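Hypothetical protein SPy0176 (Streptococcus pyogenes serotype M1, PDB 2OQT) probably serves as the IIA component of an ascorbate-specific phosphotransferase system, relaying a phosphoryl group for the uptake and phosphorylation of ascorbate. Local coordinates at residues 81-86 with 100-105. Sequence-based numbering, arbitrary orientation.
Sequences FALITL and VLLTLA
Ile84 and Leu101 form an antiparallel hydrogen-bonded pair. Ile84 N donates to Leu101 O at 3.0 Å, nearly straight at 172°. The return bond, Leu101 N to Ile84 O, is longer at 3.3 Å and bent to 143°, and its donor lies well above the carbonyl plane. A third bond runs from Ala82 N to Thr103 O at 3.1 Å. Around Leu102 and Thr103 the regular strand is interrupted. Ala82 O there meets Leu102 CA in a C-H...O contact and lies against the Leu102 side chain.

One face carries Phe81, Leu83, Val100, Leu102 and Leu104. Leu102 CD2 approaches Phe81 CD1 obliquely at 3.5 Å, while Leu102 CD1 turns to Leu83 CD2. Val100 CG1, anti to the backbone N (chi1 -176°), reaches Leu83 CD1 at 3.5 Å. Further out, Leu104 CG sits obliquely off Phe81 CE1. Across the other face, Ala82 CB packs on Thr103 CB and Ile84 CG1 on Leu101 CB. Leu86 CD1 meets Leu101 CD1 at 3.8 Å.

Every touching residue is buried. The pair lies at the centre of the mixed sheet of the type 2 EIIA domain, with helices on both faces. Strand 80-86 also pairs in parallel with strand 14-18, and strand 97-105 with strand 64-66. Helices 4-10 and 111-124 pack against the Phe81 and Leu102 face, where Ile120 touches both side chains. On the reverse, helix 23-36 brings Ala30 against Ile84 and Leu101, and Leu34 against Ala82 and Thr103.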
loop_
_atom_site.group_PDB
_atom_site.type_symbol
_atom_site.label_atom_id
_atom_site.label_comp_id
_atom_site.label_asym_id
_atom_site.label_seq_id
_atom_site.Cartn_x
_atom_site.Cartn_y
_atom_site.Cartn_z
ATOM N N PHE A 81 -3.233 3.497 6.283
ATOM C CA PHE A 81 -3.052 2.768 5.060
ATOM C C PHE A 81 -3.250 3.777 3.950
ATOM O O PHE A 81 -4.029 4.734 4.101
ATOM C CB PHE A 81 -4.106 1.692 4.851
ATOM C CG PHE A 81 -3.959 0.464 5.734
ATOM C CD1 PHE A 81 -2.917 -0.461 5.522
ATOM C CD2 PHE A 81 -4.915 0.191 6.740
ATOM C CE1 PHE A 81 -2.815 -1.631 6.335
ATOM C CE2 PHE A 81 -4.828 -0.957 7.552
ATOM C CZ PHE A 81 -3.772 -1.877 7.345
ATOM N N ALA A 82 -2.568 3.514 2.833
ATOM C CA ALA A 82 -2.788 4.190 1.582
ATOM C C ALA A 82 -2.989 3.108 0.515
ATOM O O ALA A 82 -2.678 1.942 0.767
ATOM C CB ALA A 82 -1.624 5.139 1.264
ATOM N N LEU A 83 -3.560 3.469 -0.642
ATOM C CA LEU A 83 -3.792 2.510 -1.753
ATOM C C LEU A 83 -3.736 3.178 -3.100
ATOM O O LEU A 83 -4.576 4.033 -3.441
ATOM C CB LEU A 83 -5.103 1.742 -1.602
ATOM C CG LEU A 83 -5.647 0.752 -2.651
ATOM C CD1 LEU A 83 -4.624 0.217 -3.557
ATOM C CD2 LEU A 83 -6.318 -0.439 -1.956
ATOM N N ILE A 84 -2.747 2.774 -3.879
ATOM C CA ILE A 84 -2.566 3.343 -5.199
ATOM C C ILE A 84 -2.546 2.254 -6.281
ATOM O O ILE A 84 -2.370 1.064 -6.012
ATOM C CB ILE A 84 -1.375 4.365 -5.287
ATOM C CG1 ILE A 84 -0.020 3.649 -5.373
ATOM C CG2 ILE A 84 -1.418 5.333 -4.121
ATOM C CD1 ILE A 84 1.021 4.352 -6.248
ATOM N N THR A 85 -2.766 2.692 -7.504
ATOM C CA THR A 85 -3.084 1.810 -8.608
ATOM C C THR A 85 -2.284 2.396 -9.734
ATOM O O THR A 85 -2.250 3.607 -9.901
ATOM C CB THR A 85 -4.655 1.782 -8.824
ATOM O OG1 THR A 85 -5.187 0.512 -8.388
ATOM C CG2 THR A 85 -5.087 2.109 -10.266
ATOM N N LEU A 86 -1.559 1.539 -10.433
ATOM C CA LEU A 86 -0.698 1.954 -11.509
ATOM C C LEU A 86 -1.305 1.534 -12.811
ATOM O O LEU A 86 -1.831 0.428 -12.938
ATOM C CB LEU A 86 0.681 1.319 -11.395
ATOM C CG LEU A 86 1.560 1.860 -10.268
ATOM C CD1 LEU A 86 2.912 1.102 -10.183
ATOM C CD2 LEU A 86 1.767 3.377 -10.358
ATOM N N VAL A 100 -0.201 -2.717 -7.996
ATOM C CA VAL A 100 -0.901 -2.161 -6.846
ATOM C C VAL A 100 -0.051 -2.087 -5.574
ATOM O O VAL A 100 0.418 -3.089 -5.053
ATOM C CB VAL A 100 -2.226 -2.920 -6.593
ATOM C CG1 VAL A 100 -3.020 -2.284 -5.431
ATOM C CG2 VAL A 100 -3.064 -2.963 -7.896
ATOM N N LEU A 101 0.105 -0.875 -5.066
ATOM C CA LEU A 101 0.823 -0.618 -3.801
ATOM C C LEU A 101 -0.118 -0.195 -2.676
ATOM O O LEU A 101 -0.781 0.874 -2.738
ATOM C CB LEU A 101 1.904 0.438 -4.011
ATOM C CG LEU A 101 2.967 -0.004 -5.045
ATOM C CD1 LEU A 101 2.576 0.398 -6.479
ATOM C CD2 LEU A 101 4.361 0.508 -4.668
ATOM N N LEU A 102 -0.179 -1.075 -1.673
ATOM C CA LEU A 102 -0.798 -0.797 -0.387
ATOM C C LEU A 102 0.220 -0.488 0.724
ATOM O O LEU A 102 0.604 -1.348 1.506
ATOM C CB LEU A 102 -1.670 -1.972 0.041
ATOM C CG LEU A 102 -2.992 -1.524 0.649
ATOM C CD1 LEU A 102 -4.069 -2.546 0.344
ATOM C CD2 LEU A 102 -2.862 -1.288 2.122
ATOM N N THR A 103 0.648 0.758 0.772
ATOM C CA THR A 103 1.374 1.318 1.896
ATOM C C THR A 103 0.747 1.159 3.259
ATOM O O THR A 103 -0.439 1.410 3.468
ATOM C CB THR A 103 1.567 2.775 1.630
ATOM O OG1 THR A 103 2.066 2.831 0.304
ATOM C CG2 THR A 103 2.570 3.399 2.603
ATOM N N LEU A 104 1.605 0.819 4.193
ATOM C CA LEU A 104 1.207 0.569 5.548
ATOM C C LEU A 104 2.078 1.393 6.460
ATOM O O LEU A 104 3.282 1.343 6.324
ATOM C CB LEU A 104 1.487 -0.902 5.818
ATOM C CG LEU A 104 1.339 -1.508 7.194
ATOM C CD1 LEU A 104 1.893 -2.908 7.058
ATOM C CD2 LEU A 104 2.132 -0.808 8.181
ATOM N N ALA A 105 1.501 2.156 7.380
ATOM C CA ALA A 105 2.324 2.853 8.389
ATOM C C ALA A 105 1.862 2.577 9.799
ATOM O O ALA A 105 0.648 2.591 10.114
ATOM C CB ALA A 105 2.402 4.378 8.125
#